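Local coordinates for protein quinone oxidoreductase (Coxiella burnetii, PDB 3TQH) that binds NADPH and probably uses it to reduce quinones, at residues 49-53 with 54-58; 171-175 with 176-180; 125-128 with 129-132; 200-203 with 204-207. One frame throughout, in Å; residues are numbered along the deposited sequence.

Contact 1 (49-53 with 54-58). With NDP (NADPH dihydro-nicotinamide-adenine-dinucleotide phosphate), chain B; SO4 (sulfate ion), chain C.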
# COMPACT_ATOMS: atom_id res chain seq x y z
N ASP A 49 -3.75 7.22 -3.99
CA ASP A 49 -3.54 8.67 -4.03
C ASP A 49 -3.82 9.27 -5.42
O ASP A 49 -4.54 10.27 -5.52
CB ASP A 49 -2.11 9.05 -3.60
CG ASP A 49 -1.74 8.53 -2.22
OD1 ASP A 49 -2.65 8.11 -1.46
OD2 ASP A 49 -0.54 8.54 -1.88
N TYR A 50 -3.29 8.67 -6.49
CA TYR A 50 -3.48 9.23 -7.84
C TYR A 50 -4.86 8.92 -8.44
O TYR A 50 -5.38 9.70 -9.23
CB TYR A 50 -2.34 8.85 -8.82
CG TYR A 50 -2.27 7.41 -9.29
CD1 TYR A 50 -3.23 6.86 -10.15
CD2 TYR A 50 -1.19 6.60 -8.94
CE1 TYR A 50 -3.13 5.54 -10.59
CE2 TYR A 50 -1.09 5.29 -9.38
CZ TYR A 50 -2.06 4.76 -10.20
OH TYR A 50 -1.93 3.45 -10.62
N LYS A 51 -5.44 7.78 -8.05
CA LYS A 51 -6.80 7.41 -8.46
C LYS A 51 -7.84 8.33 -7.83
O LYS A 51 -8.90 8.57 -8.40
CB LYS A 51 -7.10 5.96 -8.06
CG LYS A 51 -6.20 4.92 -8.73
CD LYS A 51 -6.35 3.57 -8.04
CE LYS A 51 -5.57 2.48 -8.77
NZ LYS A 51 -5.92 1.12 -8.27
N THR A 52 -7.54 8.83 -6.63
CA THR A 52 -8.42 9.79 -5.97
C THR A 52 -8.27 11.13 -6.68
O THR A 52 -9.26 11.73 -7.10
CB THR A 52 -8.06 9.93 -4.47
OG1 THR A 52 -8.14 8.65 -3.83
CG2 THR A 52 -9.01 10.91 -3.76
N ARG A 53 -7.02 11.55 -6.87
CA ARG A 53 -6.69 12.82 -7.51
C ARG A 53 -7.21 12.92 -8.95
O ARG A 53 -7.66 13.99 -9.35
CB ARG A 53 -5.17 13.04 -7.48
CG ARG A 53 -4.71 14.42 -7.95
CD ARG A 53 -4.27 14.39 -9.40
NE ARG A 53 -3.14 13.49 -9.53
CZ ARG A 53 -2.91 12.66 -10.54
NH1 ARG A 53 -3.72 12.59 -11.59
NH2 ARG A 53 -1.84 11.89 -10.49
N ASN A 54 -7.16 11.84 -9.72
CA ASN A 54 -7.70 11.89 -11.09
C ASN A 54 -9.22 11.66 -11.15
O ASN A 54 -9.83 11.83 -12.21
CB ASN A 54 -6.93 10.98 -12.08
CG ASN A 54 -7.10 9.48 -11.81
OD1 ASN A 54 -8.16 9.02 -11.39
ND2 ASN A 54 -6.05 8.72 -12.10
N GLY A 55 -9.82 11.30 -10.01
CA GLY A 55 -11.27 11.24 -9.89
C GLY A 55 -11.88 9.89 -10.23
O GLY A 55 -13.11 9.76 -10.24
N SER A 56 -11.05 8.89 -10.50
CA SER A 56 -11.53 7.58 -10.93
C SER A 56 -11.97 6.71 -9.76
O SER A 56 -12.86 5.87 -9.91
CB SER A 56 -10.46 6.85 -11.75
OG SER A 56 -9.30 6.59 -10.97
N GLY A 57 -11.36 6.91 -8.59
CA GLY A 57 -11.59 6.04 -7.44
C GLY A 57 -12.91 6.27 -6.74
O GLY A 57 -13.58 7.28 -6.96
N PHE A 58 -13.29 5.32 -5.89
CA PHE A 58 -14.50 5.43 -5.08
C PHE A 58 -14.40 6.54 -4.03
O PHE A 58 -15.40 7.16 -3.68
CB PHE A 58 -14.80 4.10 -4.37
CG PHE A 58 -15.99 4.16 -3.45
CD1 PHE A 58 -17.27 3.98 -3.94
CD2 PHE A 58 -15.82 4.42 -2.10
CE1 PHE A 58 -18.37 4.05 -3.10
CE2 PHE A 58 -16.92 4.49 -1.25
CZ PHE A 58 -18.19 4.30 -1.75
PA NDP B . 2.52 -0.11 -7.51
O1A NDP B . 2.34 1.12 -8.29
O2A NDP B . 3.56 0.06 -6.47
O5B NDP B . 2.95 -1.32 -8.47
C5B NDP B . 3.87 -1.08 -9.52
C4B NDP B . 4.35 -2.39 -10.11
O4B NDP B . 3.36 -2.92 -10.96
C3B NDP B . 5.61 -2.28 -10.95
O3B NDP B . 6.71 -2.84 -10.26
C2B NDP B . 5.31 -3.03 -12.24
O2B NDP B . 6.29 -3.98 -12.57
C1B NDP B . 3.99 -3.72 -11.93
N9A NDP B . 3.09 -3.87 -13.08
C8A NDP B . 2.50 -2.87 -13.81
N7A NDP B . 1.72 -3.42 -14.76
C5A NDP B . 1.80 -4.77 -14.65
C6A NDP B . 1.22 -5.79 -15.38
N6A NDP B . 0.41 -5.50 -16.39
N1A NDP B . 1.49 -7.10 -15.05
C2A NDP B . 2.34 -7.38 -13.99
N3A NDP B . 2.92 -6.36 -13.26
C4A NDP B . 2.66 -5.07 -13.60
O3 NDP B . 1.12 -0.59 -6.87
PN NDP B . 0.89 -1.22 -5.41
O1N NDP B . 1.02 -0.15 -4.39
O2N NDP B . 1.65 -2.47 -5.21
O5D NDP B . -0.67 -1.60 -5.53
C5D NDP B . -1.16 -2.42 -6.57
C4D NDP B . -2.67 -2.26 -6.68
O4D NDP B . -3.29 -2.66 -5.48
C3D NDP B . -3.06 -0.81 -6.94
O3D NDP B . -4.04 -0.77 -7.96
C2D NDP B . -3.60 -0.33 -5.61
O2D NDP B . -4.58 0.68 -5.75
C1D NDP B . -4.15 -1.63 -5.01
N1N NDP B . -4.21 -1.67 -3.53
C2N NDP B . -5.40 -2.05 -2.95
C3N NDP B . -5.58 -2.06 -1.57
C7N NDP B . -6.88 -2.49 -0.95
O7N NDP B . -7.00 -2.46 0.45
N7N NDP B . -7.89 -2.87 -1.73
C4N NDP B . -4.43 -1.63 -0.70
C5N NDP B . -3.17 -1.23 -1.39
C6N NDP B . -3.12 -1.27 -2.78
P2B NDP B . 7.28 -3.76 -13.82
O1X NDP B . 8.39 -4.78 -13.73
O2X NDP B . 7.89 -2.38 -13.77
O3X NDP B . 6.56 -3.94 -15.13
S SO4 C . -7.83 0.73 -4.49
O1 SO4 C . -6.78 0.87 -3.49
O2 SO4 C . -7.91 -0.65 -4.97
O3 SO4 C . -9.11 1.12 -3.91
O4 SO4 C . -7.56 1.61 -5.61

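Contact 2 (171-175 with 176-180)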
# COMPACT_ATOMS: atom_id res chain seq x y z
N GLN A 171 8.33 -11.45 -0.27
CA GLN A 171 9.19 -11.78 0.86
C GLN A 171 8.40 -12.52 1.93
O GLN A 171 8.87 -13.52 2.47
CB GLN A 171 9.80 -10.53 1.47
CG GLN A 171 10.74 -9.81 0.55
CD GLN A 171 11.19 -8.51 1.15
OE1 GLN A 171 12.08 -8.48 1.98
NE2 GLN A 171 10.56 -7.41 0.72
N LEU A 172 7.20 -12.02 2.22
CA LEU A 172 6.33 -12.65 3.19
C LEU A 172 5.91 -14.06 2.76
O LEU A 172 5.87 -14.97 3.58
CB LEU A 172 5.10 -11.78 3.48
CG LEU A 172 5.40 -10.51 4.29
CD1 LEU A 172 4.19 -9.57 4.33
CD2 LEU A 172 5.87 -10.86 5.71
N ALA A 173 5.64 -14.24 1.47
CA ALA A 173 5.27 -15.56 0.93
C ALA A 173 6.42 -16.56 1.02
O ALA A 173 6.20 -17.73 1.29
CB ALA A 173 4.79 -15.44 -0.50
N LYS A 174 7.64 -16.08 0.78
CA LYS A 174 8.84 -16.90 0.89
C LYS A 174 9.05 -17.35 2.33
O LYS A 174 9.37 -18.52 2.59
CB LYS A 174 10.07 -16.13 0.39
CG LYS A 174 11.40 -16.88 0.48
CD LYS A 174 11.55 -17.90 -0.64
CE LYS A 174 12.86 -18.67 -0.49
NZ LYS A 174 12.99 -19.78 -1.48
N GLN A 175 8.84 -16.43 3.27
CA GLN A 175 8.95 -16.73 4.70
C GLN A 175 7.88 -17.72 5.18
O GLN A 175 8.08 -18.40 6.19
CB GLN A 175 8.89 -15.45 5.54
CG GLN A 175 10.12 -14.55 5.40
CD GLN A 175 9.93 -13.18 6.04
OE1 GLN A 175 9.26 -13.05 7.07
NE2 GLN A 175 10.51 -12.15 5.42
N LYS A 176 6.75 -17.80 4.48
CA LYS A 176 5.71 -18.80 4.78
C LYS A 176 6.08 -20.19 4.25
O LYS A 176 5.43 -21.17 4.61
CB LYS A 176 4.36 -18.38 4.21
CG LYS A 176 3.75 -17.14 4.83
CD LYS A 176 2.95 -17.45 6.09
CE LYS A 176 2.14 -16.22 6.55
NZ LYS A 176 1.07 -15.82 5.57
N GLY A 177 7.09 -20.27 3.40
CA GLY A 177 7.55 -21.54 2.85
C GLY A 177 6.89 -21.91 1.54
O GLY A 177 6.82 -23.08 1.18
N THR A 178 6.41 -20.91 0.80
CA THR A 178 5.70 -21.16 -0.45
C THR A 178 6.60 -20.99 -1.66
O THR A 178 7.60 -20.27 -1.61
CB THR A 178 4.48 -20.24 -0.59
OG1 THR A 178 4.91 -18.89 -0.79
CG2 THR A 178 3.61 -20.32 0.65
N THR A 179 6.26 -21.68 -2.75
CA THR A 179 6.89 -21.47 -4.04
C THR A 179 6.27 -20.22 -4.65
O THR A 179 5.06 -20.17 -4.84
CB THR A 179 6.66 -22.66 -4.98
OG1 THR A 179 7.12 -23.86 -4.35
CG2 THR A 179 7.37 -22.46 -6.31
N VAL A 180 7.09 -19.21 -4.93
CA VAL A 180 6.60 -17.91 -5.39
C VAL A 180 6.91 -17.70 -6.87
O VAL A 180 8.07 -17.72 -7.28
CB VAL A 180 7.20 -16.75 -4.57
CG1 VAL A 180 6.90 -15.39 -5.22
CG2 VAL A 180 6.64 -16.77 -3.15

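Contact 3 (125-128 with 129-132). With SO4 (sulfate ion), chain D.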
# COMPACT_ATOMS: atom_id res chain seq x y z
N LYS A 125 14.76 1.06 15.96
CA LYS A 125 15.62 0.68 14.83
C LYS A 125 15.07 1.11 13.47
O LYS A 125 15.83 1.24 12.51
CB LYS A 125 15.86 -0.83 14.83
CG LYS A 125 16.66 -1.33 16.02
CD LYS A 125 18.15 -1.11 15.84
CE LYS A 125 18.77 -2.18 14.94
NZ LYS A 125 20.26 -2.10 14.93
N LEU A 126 13.75 1.32 13.39
CA LEU A 126 13.11 1.80 12.16
C LEU A 126 13.38 3.28 11.94
O LEU A 126 13.22 4.08 12.86
CB LEU A 126 11.59 1.60 12.23
CG LEU A 126 10.98 0.21 12.02
CD1 LEU A 126 9.46 0.27 12.22
CD2 LEU A 126 11.31 -0.31 10.64
N SER A 127 13.77 3.66 10.73
CA SER A 127 13.81 5.07 10.36
C SER A 127 12.37 5.54 10.15
O SER A 127 11.47 4.73 9.94
CB SER A 127 14.63 5.29 9.09
OG SER A 127 13.91 4.90 7.94
N PHE A 128 12.16 6.85 10.20
CA PHE A 128 10.86 7.44 9.92
C PHE A 128 10.40 7.16 8.49
O PHE A 128 9.23 6.85 8.26
CB PHE A 128 10.87 8.95 10.19
CG PHE A 128 10.83 9.31 11.65
CD1 PHE A 128 11.97 9.71 12.33
CD2 PHE A 128 9.63 9.24 12.36
CE1 PHE A 128 11.93 10.05 13.67
CE2 PHE A 128 9.58 9.58 13.71
CZ PHE A 128 10.73 9.98 14.36
N LEU A 129 11.32 7.25 7.53
CA LEU A 129 11.03 6.93 6.13
C LEU A 129 10.57 5.48 5.96
O LEU A 129 9.61 5.21 5.22
CB LEU A 129 12.26 7.19 5.25
CG LEU A 129 12.67 8.66 5.11
CD1 LEU A 129 14.08 8.76 4.55
CD2 LEU A 129 11.67 9.41 4.24
N GLN A 130 11.25 4.55 6.62
CA GLN A 130 10.83 3.15 6.60
C GLN A 130 9.45 2.98 7.24
O GLN A 130 8.60 2.26 6.72
CB GLN A 130 11.85 2.26 7.31
CG GLN A 130 13.12 2.01 6.52
CD GLN A 130 14.14 1.19 7.29
OE1 GLN A 130 14.33 1.39 8.49
NE2 GLN A 130 14.81 0.27 6.60
N ALA A 131 9.23 3.64 8.37
CA ALA A 131 7.97 3.52 9.10
C ALA A 131 6.77 4.03 8.30
O ALA A 131 5.69 3.47 8.41
CB ALA A 131 8.06 4.25 10.44
N ALA A 132 6.95 5.09 7.51
CA ALA A 132 5.86 5.67 6.73
C ALA A 132 5.60 4.87 5.45
O ALA A 132 4.53 4.96 4.88
CB ALA A 132 6.17 7.12 6.38
S SO4 D . 14.90 9.24 9.52
O1 SO4 D . 14.63 10.64 9.83
O2 SO4 D . 16.35 9.00 9.52
O3 SO4 D . 14.32 8.38 10.55
O4 SO4 D . 14.34 8.92 8.21

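Contact 4 (200-203 with 204-207). With NDP (NADPH dihydro-nicotinamide-adenine-dinucleotide phosphate), chain B.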
# COMPACT_ATOMS: atom_id res chain seq x y z
N CYS A 200 10.34 -15.66 -12.23
CA CYS A 200 9.90 -14.34 -12.64
C CYS A 200 9.51 -14.35 -14.11
O CYS A 200 10.37 -14.47 -14.98
CB CYS A 200 11.00 -13.33 -12.41
SG CYS A 200 11.48 -13.24 -10.72
N ILE A 201 8.22 -14.22 -14.38
CA ILE A 201 7.71 -14.25 -15.74
C ILE A 201 7.76 -12.85 -16.36
O ILE A 201 7.23 -11.90 -15.80
CB ILE A 201 6.25 -14.75 -15.78
CG1 ILE A 201 6.13 -16.12 -15.10
CG2 ILE A 201 5.75 -14.82 -17.23
CD1 ILE A 201 4.72 -16.63 -14.96
N ASN A 202 8.43 -12.74 -17.51
CA ASN A 202 8.44 -11.50 -18.27
C ASN A 202 7.13 -11.37 -19.02
O ASN A 202 6.97 -11.96 -20.09
CB ASN A 202 9.62 -11.46 -19.24
CG ASN A 202 9.70 -10.15 -20.02
OD1 ASN A 202 8.79 -9.32 -19.95
ND2 ASN A 202 10.78 -9.96 -20.76
N TYR A 203 6.21 -10.60 -18.46
CA TYR A 203 4.84 -10.53 -18.98
C TYR A 203 4.68 -9.75 -20.29
O TYR A 203 3.61 -9.79 -20.90
CB TYR A 203 3.87 -10.00 -17.91
CG TYR A 203 4.05 -8.54 -17.55
CD1 TYR A 203 3.24 -7.55 -18.13
CD2 TYR A 203 5.00 -8.15 -16.62
CE1 TYR A 203 3.40 -6.21 -17.80
CE2 TYR A 203 5.16 -6.82 -16.27
CZ TYR A 203 4.36 -5.86 -16.85
OH TYR A 203 4.54 -4.54 -16.49
N HIS A 204 5.73 -9.05 -20.72
CA HIS A 204 5.74 -8.39 -22.03
C HIS A 204 6.05 -9.37 -23.16
O HIS A 204 5.69 -9.12 -24.31
CB HIS A 204 6.79 -7.28 -22.08
CG HIS A 204 6.60 -6.22 -21.03
ND1 HIS A 204 5.41 -5.56 -20.86
CD2 HIS A 204 7.45 -5.73 -20.10
CE1 HIS A 204 5.53 -4.69 -19.87
NE2 HIS A 204 6.76 -4.77 -19.40
N GLU A 205 6.72 -10.47 -22.83
CA GLU A 205 7.30 -11.35 -23.84
C GLU A 205 6.30 -12.42 -24.30
O GLU A 205 6.30 -12.81 -25.46
CB GLU A 205 8.56 -12.01 -23.27
CG GLU A 205 9.65 -12.26 -24.30
CD GLU A 205 11.01 -12.56 -23.67
OE1 GLU A 205 11.06 -12.89 -22.45
OE2 GLU A 205 12.03 -12.47 -24.40
N GLU A 206 5.46 -12.89 -23.38
CA GLU A 206 4.40 -13.84 -23.70
C GLU A 206 3.30 -13.81 -22.64
O GLU A 206 3.47 -13.25 -21.56
CB GLU A 206 4.95 -15.27 -23.79
CG GLU A 206 5.39 -15.88 -22.44
CD GLU A 206 5.76 -17.36 -22.52
OE1 GLU A 206 5.56 -18.00 -23.59
OE2 GLU A 206 6.26 -17.88 -21.50
N ASP A 207 2.17 -14.43 -22.98
CA ASP A 207 1.07 -14.65 -22.05
C ASP A 207 1.62 -15.35 -20.81
O ASP A 207 2.22 -16.42 -20.92
CB ASP A 207 -0.02 -15.49 -22.74
CG ASP A 207 -1.18 -15.87 -21.81
OD1 ASP A 207 -1.36 -15.26 -20.74
OD2 ASP A 207 -1.92 -16.82 -22.19
PA NDP B . 2.52 -0.11 -7.51
O1A NDP B . 2.34 1.12 -8.29
O2A NDP B . 3.56 0.06 -6.47
O5B NDP B . 2.95 -1.32 -8.47
C5B NDP B . 3.87 -1.08 -9.52
C4B NDP B . 4.35 -2.39 -10.11
O4B NDP B . 3.36 -2.92 -10.96
C3B NDP B . 5.61 -2.28 -10.95
O3B NDP B . 6.71 -2.84 -10.26
C2B NDP B . 5.31 -3.03 -12.24
O2B NDP B . 6.29 -3.98 -12.57
C1B NDP B . 3.99 -3.72 -11.93
N9A NDP B . 3.09 -3.87 -13.08
C8A NDP B . 2.50 -2.87 -13.81
N7A NDP B . 1.72 -3.42 -14.76
C5A NDP B . 1.80 -4.77 -14.65
C6A NDP B . 1.22 -5.79 -15.38
N6A NDP B . 0.41 -5.50 -16.39
N1A NDP B . 1.49 -7.10 -15.05
C2A NDP B . 2.34 -7.38 -13.99
N3A NDP B . 2.92 -6.36 -13.26
C4A NDP B . 2.66 -5.07 -13.60
O3 NDP B . 1.12 -0.59 -6.87
PN NDP B . 0.89 -1.22 -5.41
O1N NDP B . 1.02 -0.15 -4.39
O2N NDP B . 1.65 -2.47 -5.21
O5D NDP B . -0.67 -1.60 -5.53
C5D NDP B . -1.16 -2.42 -6.57
C4D NDP B . -2.67 -2.26 -6.68
O4D NDP B . -3.29 -2.66 -5.48
C3D NDP B . -3.06 -0.81 -6.94
O3D NDP B . -4.04 -0.77 -7.96
C2D NDP B . -3.60 -0.33 -5.61
O2D NDP B . -4.58 0.68 -5.75
C1D NDP B . -4.15 -1.63 -5.01
N1N NDP B . -4.21 -1.67 -3.53
C2N NDP B . -5.40 -2.05 -2.95
C3N NDP B . -5.58 -2.06 -1.57
C7N NDP B . -6.88 -2.49 -0.95
O7N NDP B . -7.00 -2.46 0.45
N7N NDP B . -7.89 -2.87 -1.73
C4N NDP B . -4.43 -1.63 -0.70
C5N NDP B . -3.17 -1.23 -1.39
C6N NDP B . -3.12 -1.27 -2.78
P2B NDP B . 7.28 -3.76 -13.82
O1X NDP B . 8.39 -4.78 -13.73
O2X NDP B . 7.89 -2.38 -13.77
O3X NDP B . 6.56 -3.94 -15.13

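Contact 1 (49-53 with 54-58)
K51 and S56 meet where helix 47-53 runs out, and from there the lysine leads to the cofactor. Its CB packs against S56 OG at 3.7 Å, with CG slightly farther from the same hydroxyl. CG sits beside the backbone N, opposite the carbonyl carbon (chi1 -62°), and the extended chain beyond it heads away from the turn. CD passes O4 of a sulfate ion at 3.3 Å, and CE comes up to the two hydroxyl oxygens of the nicotinamide ribose. At the tip, NZ hydrogen-bonds to NADPH O3D at 2.7 Å and to O2D at 2.9 Å, while K51 NZ and sulfate O4 make a longer bond of 3.2 Å. Three bonds thus grip the ammonium group at this NADPH-binding residue; the sulfate probably came from the crystallisation liquor.

Behind it, K51 O receives G57 N at 3.0 Å, from above the carbonyl plane. N54 builds an Asx turn: its OD1 accepts S56 N nearly head-on and also S56 OG, at 2.7 Å, on an in-plane lone pair. N54 ND2 lies at the edge of the Y50 ring and makes a weak hydrogen bond to E308. G55, with phi 90°, lets the chain leave the helix.

Y50 packs on H304 and L307 of helix 300-308, R53 forms a salt bridge with E308 there, and T52 rests on V59 and L63 of helix 58-63.

Contact 2 (171-175 with 176-180)
A173 is the point on which the chain turns back after helix 164-175, and T178 and V180 both close on it. V180 CG2 presses on A173 CB at 3.5 Å, and the T178 hydroxyl sits equally near that methyl. The A173 carbonyl accepts two bonds from one residue: T178 N reaches A173 O at 3.2 Å, and T178 OG1 reaches A173 O at 2.7 Å, both from the same face, the hydroxyl from well above the carbonyl plane. A chi1 of 69° tucks OG1 between the T178 backbone N and carbonyl carbon, which brings it over A173 O. L145 of helix 135-147 adds to the cover on A173.

On the solvent side K174 and Q175 are exposed. K176 keeps its CG 3.3 Å from L172 O while the rest of its chain bends off. G177 N bonds to K174 O at 3.0 Å; with the T178 N to A173 O bond and positive phi at G177 (92°), this makes a Schellman motif. It is the helix-to-strand link of a Rossmann-type beta-alpha-beta unit, leading into strand 179-184.

Helix-end carbonyls are expected to carry partial negative charge; the T178 hydroxyl and amide probably offset it at A173 O, while the alanine methyl and valine branch meet in an apolar contact beside it.

Contact 3 (125-128 with 129-132)
S127 and Q130 exchange two hydrogen bonds at the start of helix 128-133. Q130 N donates to S127 OG at 3.0 Å, and in return S127 N donates to Q130 OE1 at 3.2 Å. The returning bond is almost straight (172°) and arrives in the plane of the amide, on a lone pair. Q130 runs extended beyond CG past the serine, its CG 3.3 Å from S127 OG. The serine hydroxyl, for its part, stands between its own N and carbonyl carbon (chi1 76°), turned to the first turn of the helix.

This reciprocal pairing is a capping box with S127 as N-cap; the helical bond from A131 N to S127 O, 2.9 Å, follows at once. A sulfate ion, probably from the crystallisation liquor, joins the same helix end: F128 N binds sulfate O3 at 2.7 Å, as might be expected where amides point outward, and that oxygen lies at the edge of the F128 ring, 3.2 Å from CD1. L129 CG lies 3.5 Å from sulfate O4.

Farther out, the F128 ring stacks on H41 and makes a cation-pi contact with K122, whose NZ also bonds to L126 O. L126 packs on M96 and on V282 of helix 272-283, and L129 on A42 of strand 36-44.

Contact 4 (200-203 with 204-207)
The Y203 ring lies between the adenine of NADPH on one face and the H204 imidazole on the other. Adenine N1A stands 3.4 Å above the plane of the Y203 ring, over its centre. On the opposite face the imidazole is inclined: its centroid is 4.1 Å from that of the Y203 ring, with the planes at 41°. The closest meeting of this pair is between Y203 CE1 and H204 CE1, 3.3 Å apart. At the edge, in the plane of the ring, lies the 2'-phosphate oxygen O3X, to which Y203 OH donates a short hydrogen bond of 2.5 Å. One side chain therefore touches both the base and the phosphate that sets NADPH apart from NADH, consistent with a preference for the phosphorylated cofactor.

N202 braces the turn with two bonds, next to H204. Its carboxamide CG points opposite the backbone N (chi1 -178°), which lets OD1 take H204 N at 3.2 Å, the donor lying above the amide plane. The amide and imidazole planes are nearly perpendicular, at 86°. N202 O accepts E205 N at 3.1 Å and closes the turn. H204 NE2 makes a weak bond to S185 OG, on a residue that itself binds NADPH.

The turn follows strand 199-202, an outermost strand of the six-stranded parallel sheet, where I201 pairs with T182 and A184 of strand 179-184. C200 packs on helix 186-195; I201 packs on F208 and A211 of helix 208-211, whose N-cap is D207.

In the fold
NADPH ties contact 1 to contact 4: K51 holds the nicotinamide ribose, and Y203 meets the adenine and the 2'-phosphate of the adenosine ribose, though the two centres are about 29 Å apart and their nearest atoms about 12 Å. Contacts 2 and 4 belong to one Rossmann-type sheet, feeding or leaving its neighbouring strands 179-184 and 199-202, with nearest atoms about 6 Å apart. Contact 2 does not touch the cofactor; the side chain of L172 is about 12 Å from the bound NADPH. Contact 3 also lies off the annotated sites, with the A132 side chain about 14 Å from NADPH. Contacts 1 and 3, on opposite sides of the chain's centre, approach to about 9 Å between nearest atoms.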